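PDB 1SZ9: PCF11 protein from Saccharomyces cerevisiae, which binds the carboxy-terminal domain of RNA polymerase II through its CTD-interacting domain and takes part in processing the 3' ends of messenger RNA. Local coordinates for residues A[70-75]-A[109-114]. Residues are numbered along the deposited sequence; the frame is centred on the assembly and turned at random.
Sequences ICKNVG and FKLWLN
The indole of W112 meets K72 at its edge: K72 CE lies near the ring plane, 4.5 Å from W112 CD1, while F109 CA, from the same helix as the tryptophan, sits 3.7 Å above one face of the W112 ring, displaced toward the rim. F123 adds an edge-to-face contact, and the indole N-H is spent on a hydrogen bond from W112 NE1 to D68 OD1, which ties the ring to the helix carrying K72. The other oxygen of D68 is at most a distant, weak ionic partner of K72 NZ. Such sparing contact, 110 Å² in all, joins the C-terminal ends of helices 57-73 and 99-112 in the all-helical, right-handed superhelix of the CID fold, where L122 and F123 also fill in between them. With CG placed beside its backbone N (chi1 -83°) and every later torsion near 180°, K72 reaches out straight and runs roughly perpendicular to the side chain of L111. Its ammonium nitrogen ends over aliphatic carbon, with K72 NZ 3.5 Å from L111 CB and, farther along the leucine, K72 NZ 3.6 Å from L111 CD1. No hydrogen bond links the two segments directly.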
ATOM      1  N   ILE A  70      -1.755   6.977   0.761  1.00 22.02           N
ATOM      2  CA  ILE A  70      -1.254   7.728  -0.378  1.00 22.10           C
ATOM      3  C   ILE A  70      -2.164   7.572  -1.607  1.00 24.13           C
ATOM      4  O   ILE A  70      -2.504   8.553  -2.277  1.00 23.87           O
ATOM      5  CB  ILE A  70       0.196   7.286  -0.712  1.00 23.93           C
ATOM      6  CG1 ILE A  70       1.150   7.841   0.362  1.00 19.84           C
ATOM      7  CG2 ILE A  70       0.591   7.735  -2.131  1.00 20.35           C
ATOM      8  CD1 ILE A  70       2.512   7.154   0.378  1.00 21.11           C
ATOM      9  N   CYS A  71      -2.583   6.347  -1.904  1.00 24.12           N
ATOM     10  CA  CYS A  71      -3.454   6.137  -3.050  1.00 23.05           C
ATOM     11  C   CYS A  71      -4.848   6.744  -2.895  1.00 24.85           C
ATOM     12  O   CYS A  71      -5.368   7.362  -3.822  1.00 24.07           O
ATOM     13  CB  CYS A  71      -3.574   4.649  -3.355  1.00 23.22           C
ATOM     14  SG  CYS A  71      -2.051   3.974  -4.013  1.00 24.03           S
ATOM     15  N   LYS A  72      -5.455   6.559  -1.729  1.00 25.11           N
ATOM     16  CA  LYS A  72      -6.791   7.094  -1.469  1.00 27.44           C
ATOM     17  C   LYS A  72      -6.865   8.621  -1.334  1.00 28.70           C
ATOM     18  O   LYS A  72      -7.862   9.229  -1.707  1.00 27.72           O
ATOM     19  CB  LYS A  72      -7.359   6.484  -0.194  1.00 26.45           C
ATOM     20  CG  LYS A  72      -7.996   5.122  -0.392  1.00 28.58           C
ATOM     21  CD  LYS A  72      -8.524   4.586   0.919  1.00 31.23           C
ATOM     22  CE  LYS A  72      -9.248   3.255   0.735  1.00 30.10           C
ATOM     23  NZ  LYS A  72      -9.566   2.688   2.070  1.00 30.08           N
ATOM     24  N   ASN A  73      -5.818   9.237  -0.801  1.00 26.94           N
ATOM     25  CA  ASN A  73      -5.845  10.678  -0.581  1.00 28.88           C
ATOM     26  C   ASN A  73      -5.121  11.520  -1.605  1.00 28.45           C
ATOM     27  O   ASN A  73      -5.466  12.684  -1.799  1.00 29.47           O
ATOM     28  CB  ASN A  73      -5.320  10.992   0.820  1.00 28.00           C
ATOM     29  CG  ASN A  73      -6.134  10.301   1.895  1.00 30.75           C
ATOM     30  OD1 ASN A  73      -7.351  10.463   1.953  1.00 31.81           O
ATOM     31  ND2 ASN A  73      -5.474   9.519   2.741  1.00 27.21           N
ATOM     32  N   VAL A  74      -4.103  10.948  -2.235  1.00 27.15           N
ATOM     33  CA  VAL A  74      -3.364  11.669  -3.252  1.00 27.21           C
ATOM     34  C   VAL A  74      -3.888  11.213  -4.609  1.00 27.64           C
ATOM     35  O   VAL A  74      -4.225  12.040  -5.455  1.00 26.52           O
ATOM     36  CB  VAL A  74      -1.844  11.402  -3.171  1.00 26.65           C
ATOM     37  CG1 VAL A  74      -1.094  12.334  -4.138  1.00 26.53           C
ATOM     38  CG2 VAL A  74      -1.346  11.634  -1.746  1.00 26.22           C
ATOM     39  N   GLY A  75      -3.976   9.896  -4.796  1.00 27.27           N
ATOM     40  CA  GLY A  75      -4.450   9.336  -6.051  1.00 25.51           C
ATOM     41  C   GLY A  75      -3.318   9.235  -7.052  1.00 25.41           C
ATOM     42  O   GLY A  75      -2.227   8.780  -6.713  1.00 24.67           O
ATOM     43  N   PHE A 109      -8.582  -4.518   1.216  1.00 19.40           N
ATOM     44  CA  PHE A 109      -8.894  -4.861  -0.177  1.00 19.39           C
ATOM     45  C   PHE A 109     -10.358  -4.508  -0.507  1.00 20.67           C
ATOM     46  O   PHE A 109     -10.657  -3.974  -1.578  1.00 18.65           O
ATOM     47  CB  PHE A 109      -8.664  -6.354  -0.397  1.00 21.11           C
ATOM     48  CG  PHE A 109      -9.263  -6.879  -1.669  1.00 24.02           C
ATOM     49  CD1 PHE A 109      -8.681  -6.581  -2.909  1.00 24.63           C
ATOM     50  CD2 PHE A 109     -10.439  -7.616  -1.636  1.00 23.02           C
ATOM     51  CE1 PHE A 109      -9.272  -7.004  -4.097  1.00 25.18           C
ATOM     52  CE2 PHE A 109     -11.043  -8.046  -2.829  1.00 27.10           C
ATOM     53  CZ  PHE A 109     -10.459  -7.735  -4.058  1.00 25.24           C
ATOM     54  N   LYS A 110     -11.270  -4.828   0.410  1.00 19.93           N
ATOM     55  CA  LYS A 110     -12.673  -4.509   0.206  1.00 25.94           C
ATOM     56  C   LYS A 110     -12.871  -3.020  -0.066  1.00 25.78           C
ATOM     57  O   LYS A 110     -13.625  -2.649  -0.954  1.00 23.29           O
ATOM     58  CB  LYS A 110     -13.511  -4.888   1.429  1.00 29.06           C
ATOM     59  CG  LYS A 110     -13.945  -6.349   1.500  1.00 31.43           C
ATOM     60  CD  LYS A 110     -14.904  -6.497   2.672  1.00 35.69           C
ATOM     61  CE  LYS A 110     -15.465  -7.890   2.790  1.00 37.48           C
ATOM     62  NZ  LYS A 110     -16.498  -7.886   3.862  1.00 44.49           N
ATOM     63  N   LEU A 111     -12.192  -2.164   0.695  1.00 26.50           N
ATOM     64  CA  LEU A 111     -12.350  -0.727   0.478  1.00 25.59           C
ATOM     65  C   LEU A 111     -11.697  -0.277  -0.828  1.00 25.92           C
ATOM     66  O   LEU A 111     -12.070   0.766  -1.362  1.00 27.58           O
ATOM     67  CB  LEU A 111     -11.786   0.070   1.661  1.00 25.63           C
ATOM     68  CG  LEU A 111     -12.457  -0.211   3.005  1.00 28.65           C
ATOM     69  CD1 LEU A 111     -11.841   0.691   4.065  1.00 26.93           C
ATOM     70  CD2 LEU A 111     -13.969   0.033   2.916  1.00 27.98           C
ATOM     71  N   TRP A 112     -10.738  -1.047  -1.356  1.00 23.34           N
ATOM     72  CA  TRP A 112     -10.120  -0.656  -2.630  1.00 24.12           C
ATOM     73  C   TRP A 112     -11.140  -0.783  -3.766  1.00 24.34           C
ATOM     74  O   TRP A 112     -10.991  -0.149  -4.796  1.00 26.09           O
ATOM     75  CB  TRP A 112      -8.896  -1.519  -2.997  1.00 20.77           C
ATOM     76  CG  TRP A 112      -7.657  -1.317  -2.148  1.00 23.69           C
ATOM     77  CD1 TRP A 112      -7.369  -0.250  -1.345  1.00 21.35           C
ATOM     78  CD2 TRP A 112      -6.533  -2.199  -2.063  1.00 19.87           C
ATOM     79  NE1 TRP A 112      -6.122  -0.413  -0.763  1.00 20.57           N
ATOM     80  CE2 TRP A 112      -5.593  -1.604  -1.188  1.00 21.32           C
ATOM     81  CE3 TRP A 112      -6.231  -3.440  -2.640  1.00 19.75           C
ATOM     82  CZ2 TRP A 112      -4.361  -2.211  -0.876  1.00 18.85           C
ATOM     83  CZ3 TRP A 112      -5.005  -4.044  -2.333  1.00 21.34           C
ATOM     84  CH2 TRP A 112      -4.089  -3.424  -1.457  1.00 19.30           C
ATOM     85  N   LEU A 113     -12.162  -1.615  -3.578  1.00 24.28           N
ATOM     86  CA  LEU A 113     -13.211  -1.817  -4.595  1.00 26.75           C
ATOM     87  C   LEU A 113     -14.154  -0.610  -4.692  1.00 25.40           C
ATOM     88  O   LEU A 113     -14.791  -0.396  -5.708  1.00 28.82           O
ATOM     89  CB  LEU A 113     -14.022  -3.082  -4.272  1.00 27.22           C
ATOM     90  CG  LEU A 113     -13.661  -4.435  -4.906  1.00 31.77           C
ATOM     91  CD1 LEU A 113     -12.285  -4.430  -5.542  1.00 29.51           C
ATOM     92  CD2 LEU A 113     -13.792  -5.508  -3.849  1.00 27.90           C
ATOM     93  N   ASN A 114     -14.238   0.177  -3.632  1.00 24.93           N
ATOM     94  CA  ASN A 114     -15.082   1.368  -3.619  1.00 25.86           C
ATOM     95  C   ASN A 114     -14.438   2.404  -2.685  1.00 25.80           C
ATOM     96  O   ASN A 114     -14.995   2.757  -1.641  1.00 27.03           O
ATOM     97  CB  ASN A 114     -16.505   1.010  -3.156  1.00 27.30           C
ATOM     98  CG  ASN A 114     -17.450   2.215  -3.185  1.00 33.62           C
ATOM     99  OD1 ASN A 114     -17.364   3.054  -4.083  1.00 31.75           O
ATOM    100  ND2 ASN A 114     -18.360   2.297  -2.202  1.00 30.76           N
TER